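Local coordinates for protein hydrolase, alpha/beta hydrolase FOLD family (Staphylococcus aureus, PDB 2XMZ) that probably catalyses the elimination of pyruvate that forms 2-succinyl-6-hydroxy-2,4-cyclohexadiene-1-carboxylate in menaquinone biosynthesis, using an alpha/beta hydrolase scaffold, at residues A[65-68]-A[69-73]; A[121-124]-A[125-128]; A[249-252]-A[253-256]. One frame throughout, in Å; residues are numbered along the deposited sequence.

Contact 1: A[65-68]-A[69-73]; sequences NFDY and ITTLL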
loop_
_atom_site.group_PDB
_atom_site.type_symbol
_atom_site.label_atom_id
_atom_site.label_comp_id
_atom_site.label_asym_id
_atom_site.label_seq_id
_atom_site.Cartn_x
_atom_site.Cartn_y
_atom_site.Cartn_z
ATOM N N ASN A 65 -2.792 5.023 -14.611
ATOM C CA ASN A 65 -1.447 5.476 -14.255
ATOM C C ASN A 65 -1.460 6.264 -12.931
ATOM O O ASN A 65 -2.508 6.432 -12.311
ATOM C CB ASN A 65 -0.814 6.245 -15.432
ATOM C CG ASN A 65 -1.674 7.418 -15.905
ATOM O OD1 ASN A 65 -2.451 7.993 -15.136
ATOM N ND2 ASN A 65 -1.546 7.766 -17.176
ATOM N N PHE A 66 -0.309 6.727 -12.476
ATOM C CA PHE A 66 -0.263 7.441 -11.213
ATOM C C PHE A 66 -1.057 8.754 -11.156
ATOM O O PHE A 66 -1.572 9.114 -10.102
ATOM C CB PHE A 66 1.181 7.591 -10.715
ATOM C CG PHE A 66 1.695 6.339 -10.064
ATOM C CD1 PHE A 66 1.549 6.155 -8.691
ATOM C CD2 PHE A 66 2.237 5.300 -10.845
ATOM C CE1 PHE A 66 1.980 4.958 -8.077
ATOM C CE2 PHE A 66 2.649 4.109 -10.262
ATOM C CZ PHE A 66 2.552 3.943 -8.873
ATOM N N ASP A 67 -1.181 9.442 -12.286
ATOM C CA ASP A 67 -1.916 10.692 -12.288
ATOM C C ASP A 67 -3.411 10.419 -12.172
ATOM O O ASP A 67 -4.119 11.137 -11.470
ATOM C CB ASP A 67 -1.661 11.518 -13.548
ATOM C CG ASP A 67 -2.422 12.844 -13.530
ATOM O OD1 ASP A 67 -3.323 13.049 -14.365
ATOM O OD2 ASP A 67 -2.139 13.680 -12.655
ATOM N N TYR A 68 -3.869 9.371 -12.848
ATOM C CA TYR A 68 -5.232 8.852 -12.663
ATOM C C TYR A 68 -5.520 8.500 -11.202
ATOM O O TYR A 68 -6.543 8.897 -10.645
ATOM C CB TYR A 68 -5.485 7.625 -13.549
ATOM C CG TYR A 68 -6.876 7.040 -13.371
ATOM C CD1 TYR A 68 -7.960 7.507 -14.140
ATOM C CD2 TYR A 68 -7.109 6.024 -12.440
ATOM C CE1 TYR A 68 -9.253 6.981 -13.972
ATOM C CE2 TYR A 68 -8.389 5.483 -12.265
ATOM C CZ TYR A 68 -9.451 5.969 -13.028
ATOM O OH TYR A 68 -10.695 5.429 -12.843
ATOM N N ILE A 69 -4.632 7.737 -10.591
ATOM C CA ILE A 69 -4.800 7.349 -9.182
ATOM C C ILE A 69 -4.759 8.577 -8.261
ATOM O O ILE A 69 -5.541 8.665 -7.307
ATOM C CB ILE A 69 -3.758 6.316 -8.748
ATOM C CG1 ILE A 69 -3.979 5.010 -9.504
ATOM C CG2 ILE A 69 -3.821 6.056 -7.214
ATOM C CD1 ILE A 69 -2.719 4.238 -9.697
ATOM N N THR A 70 -3.876 9.523 -8.556
ATOM C CA THR A 70 -3.822 10.788 -7.795
ATOM C C THR A 70 -5.143 11.530 -7.850
ATOM O O THR A 70 -5.622 12.009 -6.816
ATOM C CB THR A 70 -2.691 11.667 -8.306
ATOM O OG1 THR A 70 -1.481 10.973 -8.050
ATOM C CG2 THR A 70 -2.655 13.068 -7.590
ATOM N N THR A 71 -5.732 11.629 -9.048
ATOM C CA THR A 71 -7.041 12.257 -9.187
ATOM C C THR A 71 -8.101 11.531 -8.384
ATOM O O THR A 71 -8.917 12.142 -7.704
ATOM C CB THR A 71 -7.474 12.343 -10.655
ATOM O OG1 THR A 71 -6.589 13.237 -11.330
ATOM C CG2 THR A 71 -8.915 12.868 -10.783
ATOM N N LEU A 72 -8.096 10.214 -8.499
ATOM C CA LEU A 72 -8.960 9.363 -7.724
ATOM C C LEU A 72 -8.887 9.706 -6.245
ATOM O O LEU A 72 -9.923 9.902 -5.575
ATOM C CB LEU A 72 -8.508 7.917 -7.947
ATOM C CG LEU A 72 -9.322 6.732 -7.474
ATOM C CD1 LEU A 72 -8.904 5.522 -8.334
ATOM C CD2 LEU A 72 -9.097 6.452 -5.964
ATOM N N LEU A 73 -7.661 9.777 -5.739
ATOM C CA LEU A 73 -7.446 10.077 -4.333
ATOM C C LEU A 73 -7.790 11.529 -3.991
ATOM O O LEU A 73 -8.371 11.779 -2.940
ATOM C CB LEU A 73 -6.014 9.748 -3.899
ATOM C CG LEU A 73 -5.489 8.320 -4.048
ATOM C CD1 LEU A 73 -4.117 8.216 -3.336
ATOM C CD2 LEU A 73 -6.450 7.276 -3.497
HETATM O O HOH W 1 -6.336 12.519 -13.848
#
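Thr70 turns its hydroxyl back onto the turn that precedes it. With OG1 anti to its own carbonyl carbon (chi1 -64°), it donates to Phe66 O at 2.8 Å, and Thr70 N reaches the same Phe66 O, also at 2.8 Å, from the other face of the carbonyl plane. Two donors thus grip one oxygen in the first turn of the helix. One residue further on, water 1 lies between Asp67 OD1 and Thr71 OG1, a bridge that is doubtful because Asp67 takes two conformations. The N-cap is Asn65: its OD1 accepts from Tyr68 N at 3.0 Å, while its main-chain O takes Ile69 N. Tyr68 has CG anti to the backbone N (chi1 179°), beside its carbonyl carbon, and CE2 meets Leu72 CD1 at 4.0 Å, ring and isobutyl group crossing at a slant. The far end of that ring is tied down by Ser58, bonded to Tyr68 OH. Ile69 folds CD1 over Asn65 O at 3.4 Å. This is the capped start of helix 66-77, which packs through Phe66, Ile69, Thr70 and Leu73 on helix 92-103, while Leu72 and Leu73 rest on Ile48 of strand 44-48.

Contact 2: A[121-124]-A[125-128]; sequences KEEA and NQLE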
loop_
_atom_site.group_PDB
_atom_site.type_symbol
_atom_site.label_atom_id
_atom_site.label_comp_id
_atom_site.label_asym_id
_atom_site.label_seq_id
_atom_site.Cartn_x
_atom_site.Cartn_y
_atom_site.Cartn_z
ATOM N N LYS A 121 15.293 3.064 -9.532
ATOM C CA LYS A 121 16.168 4.164 -9.920
ATOM C C LYS A 121 16.685 4.064 -11.351
ATOM O O LYS A 121 16.543 5.000 -12.140
ATOM C CB LYS A 121 17.387 4.217 -9.006
ATOM C CG LYS A 121 17.185 4.902 -7.687
ATOM C CD LYS A 121 18.560 5.447 -7.273
ATOM C CE LYS A 121 18.699 5.482 -5.787
ATOM N NZ LYS A 121 20.134 5.669 -5.419
ATOM N N GLU A 122 17.309 2.944 -11.684
ATOM C CA GLU A 122 18.011 2.869 -12.950
ATOM C C GLU A 122 17.123 2.313 -14.064
ATOM O O GLU A 122 16.392 1.354 -13.855
ATOM C CB GLU A 122 19.321 2.090 -12.799
ATOM C CG GLU A 122 20.160 2.502 -11.568
ATOM C CD GLU A 122 20.598 3.964 -11.554
ATOM O OE1 GLU A 122 20.688 4.592 -12.626
ATOM O OE2 GLU A 122 20.870 4.487 -10.456
ATOM N N GLU A 123 17.220 2.937 -15.236
ATOM C CA GLU A 123 16.422 2.609 -16.417
ATOM C C GLU A 123 16.360 1.133 -16.785
ATOM O O GLU A 123 15.275 0.603 -17.030
ATOM C CB GLU A 123 16.914 3.407 -17.631
ATOM C CG GLU A 123 15.860 4.333 -18.233
ATOM C CD GLU A 123 15.764 5.682 -17.526
ATOM O OE1 GLU A 123 16.638 6.546 -17.763
ATOM O OE2 GLU A 123 14.804 5.884 -16.754
ATOM N N ALA A 124 17.517 0.476 -16.837
ATOM C CA ALA A 124 17.567 -0.941 -17.217
ATOM C C ALA A 124 16.823 -1.825 -16.213
ATOM O O ALA A 124 16.219 -2.834 -16.597
ATOM C CB ALA A 124 18.984 -1.408 -17.370
ATOM N N ASN A 125 16.877 -1.450 -14.931
ATOM C CA ASN A 125 16.140 -2.188 -13.924
ATOM C C ASN A 125 14.643 -1.902 -14.035
ATOM O O ASN A 125 13.837 -2.787 -13.788
ATOM C CB ASN A 125 16.660 -1.916 -12.503
ATOM C CG ASN A 125 18.055 -2.495 -12.257
ATOM O OD1 ASN A 125 18.491 -3.420 -12.939
ATOM N ND2 ASN A 125 18.754 -1.943 -11.279
ATOM N N GLN A 126 14.281 -0.680 -14.427
ATOM C CA GLN A 126 12.871 -0.337 -14.648
ATOM C C GLN A 126 12.306 -1.196 -15.773
ATOM O O GLN A 126 11.204 -1.735 -15.644
ATOM C CB GLN A 126 12.680 1.144 -14.993
ATOM C CG GLN A 126 12.857 2.115 -13.836
ATOM C CD GLN A 126 12.885 3.582 -14.287
ATOM O OE1 GLN A 126 13.170 3.889 -15.450
ATOM N NE2 GLN A 126 12.605 4.484 -13.361
ATOM N N LEU A 127 13.079 -1.327 -16.853
ATOM C CA LEU A 127 12.706 -2.155 -17.997
ATOM C C LEU A 127 12.591 -3.628 -17.620
ATOM O O LEU A 127 11.630 -4.287 -18.026
ATOM C CB LEU A 127 13.685 -1.969 -19.164
ATOM C CG LEU A 127 13.384 -2.784 -20.439
ATOM C CD1 LEU A 127 11.954 -2.537 -21.001
ATOM C CD2 LEU A 127 14.437 -2.538 -21.506
ATOM N N GLU A 128 13.572 -4.143 -16.865
ATOM C CA GLU A 128 13.563 -5.543 -16.413
ATOM C C GLU A 128 12.214 -5.823 -15.738
ATOM O O GLU A 128 11.567 -6.834 -15.997
ATOM C CB GLU A 128 14.698 -5.804 -15.407
ATOM C CG GLU A 128 16.053 -6.203 -16.001
ATOM C CD GLU A 128 17.216 -6.068 -14.987
ATOM O OE1 GLU A 128 16.949 -5.993 -13.753
ATOM O OE2 GLU A 128 18.393 -6.032 -15.432
HETATM O O HOH W 2 13.677 7.381 -14.453
#
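Glu122 and Gln126 are joined by the first full turn of helix 123-143: Gln126 N donates to Glu122 O at 3.0 Å, with the donor in the carbonyl plane. Asn125 N also leans on Glu122 O, but its N-H points poorly at the oxygen (121°) and the bond is weak. Leu127 N to Glu123 O and Glu128 N to Ala124 O continue the ladder. Glu122 holds the N-cap position; its backbone is still extended, and the chain enters helical geometry at Glu123.

Among the side chains, Glu123 and Gln126 carry the contact. They lie side by side and point the same way, carboxylate and amide planes turned 46° apart. Gln126 leaves the backbone with CG anti to its carbonyl carbon and then runs extended, while Glu123 is bent at chi2 (84°), which brings its carboxylate back alongside the amide. Glu123 OE2 then sits 2.9 Å from Gln126 OE1, two acceptors facing each other without a hydrogen bond. The other end of the amide is better served: water 2 donates to Glu123 OE2 at 3.0 Å and accepts from Gln126 NE2 at 3.3 Å, and NE2 also donates to Ile120 O, just before the turn. Further along, Glu128 passes its CG within 3.4 Å of Ala124 O.

Gln126 is buried, partly against Asn198, whereas Glu123 lies exposed on the surface. The Ile120 bond fixes which way the amide is turned, with its oxygen toward the carboxylate. That pairing of oxygens would be expected to be unfavourable, and is probably tolerable because the water links Glu123 to the amide nitrogen and solvent can screen the charge. Glu123, in the first turn, would probably also interact favourably with the helix dipole.

Contact 3: A[249-252]-A[253-256]; sequences VEDS and DEFD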
loop_
_atom_site.group_PDB
_atom_site.type_symbol
_atom_site.label_atom_id
_atom_site.label_comp_id
_atom_site.label_asym_id
_atom_site.label_seq_id
_atom_site.Cartn_x
_atom_site.Cartn_y
_atom_site.Cartn_z
ATOM N N VAL A 249 -0.139 -8.273 8.665
ATOM C CA VAL A 249 -0.790 -9.585 8.799
ATOM C C VAL A 249 -0.005 -10.553 9.701
ATOM O O VAL A 249 -0.597 -11.407 10.361
ATOM C CB VAL A 249 -1.009 -10.219 7.413
ATOM C CG1 VAL A 249 -1.394 -11.662 7.538
ATOM C CG2 VAL A 249 -2.105 -9.486 6.678
ATOM N N GLU A 250 1.322 -10.434 9.704
ATOM C CA GLU A 250 2.172 -11.422 10.370
ATOM C C GLU A 250 2.335 -11.096 11.848
ATOM O O GLU A 250 2.410 -12.005 12.679
ATOM C CB GLU A 250 3.543 -11.524 9.687
ATOM C CG GLU A 250 3.464 -11.974 8.239
ATOM C CD GLU A 250 4.796 -12.455 7.682
ATOM O OE1 GLU A 250 5.824 -12.395 8.398
ATOM O OE2 GLU A 250 4.805 -12.886 6.504
ATOM N N ASP A 251 2.398 -9.795 12.157
ATOM C CA ASP A 251 2.345 -9.306 13.530
ATOM C C ASP A 251 1.434 -8.081 13.608
ATOM O O ASP A 251 1.920 -6.930 13.669
ATOM C CB ASP A 251 3.734 -8.951 14.034
ATOM C CG ASP A 251 3.793 -8.868 15.552
ATOM O OD1 ASP A 251 2.714 -8.781 16.194
ATOM O OD2 ASP A 251 4.921 -8.901 16.097
ATOM N N SER A 252 0.128 -8.339 13.597
ATOM C CA SER A 252 -0.896 -7.289 13.578
ATOM C C SER A 252 -0.828 -6.375 14.797
ATOM O O SER A 252 -1.019 -5.171 14.681
ATOM C CB SER A 252 -2.314 -7.874 13.424
ATOM O OG SER A 252 -2.454 -8.640 12.240
ATOM N N ASP A 253 -0.552 -6.937 15.961
ATOM C CA ASP A 253 -0.534 -6.134 17.182
ATOM C C ASP A 253 0.628 -5.148 17.241
ATOM O O ASP A 253 0.435 -3.966 17.539
ATOM C CB ASP A 253 -0.561 -7.036 18.407
ATOM C CG ASP A 253 -1.917 -7.677 18.609
ATOM O OD1 ASP A 253 -2.928 -7.101 18.136
ATOM O OD2 ASP A 253 -1.977 -8.759 19.219
ATOM N N GLU A 254 1.832 -5.640 16.969
ATOM C CA GLU A 254 2.997 -4.774 16.896
ATOM C C GLU A 254 2.769 -3.717 15.813
ATOM O O GLU A 254 2.999 -2.529 16.045
ATOM C CB GLU A 254 4.265 -5.598 16.636
ATOM C CG GLU A 254 5.576 -4.830 16.639
ATOM C CD GLU A 254 5.936 -4.265 17.988
ATOM O OE1 GLU A 254 5.396 -4.749 19.016
ATOM O OE2 GLU A 254 6.756 -3.322 18.016
ATOM N N PHE A 255 2.300 -4.152 14.645
ATOM C CA PHE A 255 1.942 -3.231 13.563
ATOM C C PHE A 255 1.005 -2.132 14.098
ATOM O O PHE A 255 1.273 -0.944 13.903
ATOM C CB PHE A 255 1.306 -3.982 12.378
ATOM C CG PHE A 255 0.698 -3.076 11.339
ATOM C CD1 PHE A 255 1.474 -2.548 10.304
ATOM C CD2 PHE A 255 -0.648 -2.736 11.407
ATOM C CE1 PHE A 255 0.907 -1.696 9.344
ATOM C CE2 PHE A 255 -1.221 -1.890 10.460
ATOM C CZ PHE A 255 -0.441 -1.365 9.427
ATOM N N ASP A 256 -0.074 -2.535 14.766
ATOM C CA ASP A 256 -1.035 -1.588 15.345
ATOM C C ASP A 256 -0.405 -0.643 16.374
ATOM O O ASP A 256 -0.638 0.571 16.341
ATOM C CB ASP A 256 -2.216 -2.324 15.978
ATOM C CG ASP A 256 -3.152 -2.925 14.949
ATOM O OD1 ASP A 256 -3.068 -2.529 13.770
ATOM O OD2 ASP A 256 -3.977 -3.783 15.334
HETATM O O HOH W 3 0.102 -9.761 16.576
HETATM O O HOH W 4 6.039 -7.820 18.903
#
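Asp251 breaks from helical geometry between helix 247-250 and helix 252-266, and the new helix is laced at once by Phe255 N to Asp251 O at 3.0 Å and Asp256 N to Ser252 O.

Asp251 is the N-cap. Its CG stands anti to the backbone N (chi1 -162°), which brings the carboxylate round to the start of the helix, where OD1 takes a nearly straight but long and weak bond from Glu254 N at 3.4 Å. Water 3 reinforces the cap: it donates to Asp251 OD1 at 2.8 Å and accepts from Asp253 N, so a second amide of the first turn is tied to the same oxygen. The other oxygen, OD2, lies against Glu254 CB at 3.4 Å. Glu254 crosses Asp251 obliquely and is bent at chi2; the two carboxylate planes stand 52° apart. Water 4 donates to both Asp251 OD2 and Glu254 OE1, a bridge that would ease the repulsion of two acids whose oxygens stay 5.1 Å apart, OD2 to OE1.

On the inner side, the edge of the Phe255 ring faces Ser252 O, with CD2 4.1 Å from it. Asp256 has CG near that same oxygen, but its own carboxylate is engaged by His35, whose ND1 is bonded to OD1. In the conformer given, Ser252 OG is hydrogen-bonded to His248 O of helix 247-250.

Val249 sets that helix against helix 166-177, touching Ile168 and Ile172, while Phe255 packs its ring among His35, His248 and Phe88 of central strand 84-90.

Overall arrangement
All three contacts lie where a helix begins, and they follow one another along the chain. Contact 1 and contact 2 are the nearer pair, with centres 23 Å apart and nearest atoms about 10 Å apart. Contact 3 lies across the centre of the chain from both, its centre 29 Å from that of contact 1 and 33 Å from that of contact 2. The side chain of Phe66 in contact 1 lies near the probable nucleophile elbow around Ser91 without touching it. Contact 3 begins four residues after His245, which with Asp218 probably completes the triad, and contact 2 is a surface feature 21 Å from the chain's centre.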